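Local coordinates for protein HpcE (Thermus thermophilus, PDB 1WZO) that probably isomerises 2-hydroxyhepta-2,4-diene-1,7-dioate in the breakdown of homoprotocatechuate, as a member of the fumarylacetoacetate hydrolase family, at residues 189-192 against 193-196. Residues are numbered along the deposited sequence; the frame is centred on the assembly and turned at random.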
ATOM      1  N   LEU B 189      23.909  19.394  16.410  1.00 23.57           N
ATOM      2  CA  LEU B 189      23.542  20.006  17.683  1.00 23.63           C
ATOM      3  C   LEU B 189      22.721  19.007  18.480  1.00 23.52           C
ATOM      4  O   LEU B 189      22.951  18.806  19.677  1.00 24.00           O
ATOM      5  CB  LEU B 189      22.765  21.299  17.445  1.00 25.21           C
ATOM      6  CG  LEU B 189      23.595  22.384  16.746  1.00 29.16           C
ATOM      7  CD1 LEU B 189      22.743  23.634  16.565  1.00 25.52           C
ATOM      8  CD2 LEU B 189      24.847  22.704  17.571  1.00 28.22           C
ATOM      9  N   TYR B 190      21.756  18.388  17.807  1.00 22.82           N
ATOM     10  CA  TYR B 190      20.923  17.355  18.408  1.00 21.48           C
ATOM     11  C   TYR B 190      21.306  16.075  17.677  1.00 21.71           C
ATOM     12  O   TYR B 190      21.271  16.027  16.449  1.00 20.50           O
ATOM     13  CB  TYR B 190      19.431  17.618  18.181  1.00 23.89           C
ATOM     14  CG  TYR B 190      18.795  18.615  19.126  1.00 24.01           C
ATOM     15  CD1 TYR B 190      18.704  19.965  18.792  1.00 25.43           C
ATOM     16  CD2 TYR B 190      18.267  18.200  20.347  1.00 26.08           C
ATOM     17  CE1 TYR B 190      18.095  20.879  19.656  1.00 25.74           C
ATOM     18  CE2 TYR B 190      17.658  19.104  21.216  1.00 26.55           C
ATOM     19  CZ  TYR B 190      17.577  20.437  20.862  1.00 24.66           C
ATOM     20  OH  TYR B 190      16.968  21.326  21.715  1.00 28.32           O
ATOM     21  N   SER B 191      21.669  15.041  18.425  1.00 21.29           N
ATOM     22  CA  SER B 191      22.063  13.777  17.816  1.00 20.22           C
ATOM     23  C   SER B 191      20.860  13.034  17.251  1.00 20.18           C
ATOM     24  O   SER B 191      19.709  13.384  17.527  1.00 18.33           O
ATOM     25  CB  SER B 191      22.741  12.885  18.849  1.00 19.06           C
ATOM     26  OG  SER B 191      21.824  12.492  19.857  1.00 19.23           O
ATOM     27  N   VAL B 192      21.138  12.006  16.458  1.00 19.32           N
ATOM     28  CA  VAL B 192      20.083  11.187  15.887  1.00 18.96           C
ATOM     29  C   VAL B 192      19.239  10.644  17.042  1.00 19.45           C
ATOM     30  O   VAL B 192      18.004  10.693  17.008  1.00 18.01           O
ATOM     31  CB  VAL B 192      20.674  10.004  15.098  1.00 18.65           C
ATOM     32  CG1 VAL B 192      19.564   9.062  14.671  1.00 18.04           C
ATOM     33  CG2 VAL B 192      21.452  10.522  13.891  1.00 17.10           C
ATOM     34  N   ALA B 193      19.909  10.132  18.072  1.00 18.22           N
ATOM     35  CA  ALA B 193      19.211   9.587  19.236  1.00 17.43           C
ATOM     36  C   ALA B 193      18.325  10.635  19.910  1.00 16.63           C
ATOM     37  O   ALA B 193      17.188  10.352  20.259  1.00 16.64           O
ATOM     38  CB  ALA B 193      20.217   9.030  20.243  1.00 17.89           C
ATOM     39  N   GLU B 194      18.843  11.844  20.096  1.00 16.92           N
ATOM     40  CA  GLU B 194      18.054  12.895  20.729  1.00 16.91           C
ATOM     41  C   GLU B 194      16.860  13.313  19.868  1.00 17.09           C
ATOM     42  O   GLU B 194      15.779  13.605  20.392  1.00 15.73           O
ATOM     43  CB  GLU B 194      18.930  14.109  21.028  1.00 18.59           C
ATOM     44  CG  GLU B 194      19.979  13.852  22.108  1.00 22.05           C
ATOM     45  CD  GLU B 194      20.894  15.035  22.300  1.00 23.24           C
ATOM     46  OE1 GLU B 194      21.490  15.480  21.301  1.00 21.74           O
ATOM     47  OE2 GLU B 194      21.014  15.522  23.446  1.00 25.63           O
ATOM     48  N   LEU B 195      17.060  13.348  18.554  1.00 15.92           N
ATOM     49  CA  LEU B 195      16.000  13.722  17.623  1.00 17.21           C
ATOM     50  C   LEU B 195      14.868  12.687  17.620  1.00 17.84           C
ATOM     51  O   LEU B 195      13.685  13.045  17.654  1.00 16.65           O
ATOM     52  CB  LEU B 195      16.576  13.885  16.208  1.00 15.51           C
ATOM     53  CG  LEU B 195      17.496  15.095  15.998  1.00 15.49           C
ATOM     54  CD1 LEU B 195      18.163  15.020  14.637  1.00 15.42           C
ATOM     55  CD2 LEU B 195      16.675  16.382  16.119  1.00 16.01           C
ATOM     56  N   LEU B 196      15.223  11.406  17.582  1.00 14.76           N
ATOM     57  CA  LEU B 196      14.211  10.352  17.581  1.00 16.65           C
ATOM     58  C   LEU B 196      13.458  10.309  18.911  1.00 17.26           C
ATOM     59  O   LEU B 196      12.287   9.919  18.963  1.00 19.09           O
ATOM     60  CB  LEU B 196      14.854   8.987  17.296  1.00 16.94           C
ATOM     61  CG  LEU B 196      15.466   8.803  15.903  1.00 16.49           C
ATOM     62  CD1 LEU B 196      16.217   7.478  15.853  1.00 16.91           C
ATOM     63  CD2 LEU B 196      14.371   8.840  14.833  1.00 17.21           C
TER
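Ser191 and Glu194 grip each other twice, forming the capping box that starts helix 192-200. Ser191 OG accepts from Glu194 N at 3.1 Å; its chi1 of 66° sets the hydroxyl between its own backbone N and carbonyl carbon, turned to the first turn of the helix. In return Glu194 OE1 receives Ser191 N at 2.9 Å, almost straight at 172°, on the anti lone pair, away from OE2. Serine suits the cap because its short side chain carries a hydroxyl oxygen that can curl back to accept a backbone N-H of the first helical turn; glutamate is just long enough to come back to the cap residue. Behind the box ordinary helical bonding sets in, Leu195 N to Ser191 O at 2.8 Å and Leu196 N to Val192 O at 2.9 Å.

Apolar side chains follow the same turn. Tyr190 CB rests on Leu195 CD2 at 3.7 Å, while the edge of its ring meets Glu194 CB. Val192 CG1 packs against Leu196 CD1 at 3.9 Å, the two side chains running the same way, and Leu195 and Leu196 both reach Leu211 of strand 210-212, seating the helix against that strand.

Farther out, Arg64 forms a salt bridge with Glu194 OE1 and a cation-pi contact with Tyr190, whose hydroxyl is hydrogen-bonded to Pro65 O. Shortening Glu194 to an alanine would probably leave Ser191 N without its carboxylate acceptor and Arg64 without this counter-charge. The carboxylate thus joins the cap to a neighbouring loop, and its negative charge at the helix N-terminus should interact favourably with the helix dipole.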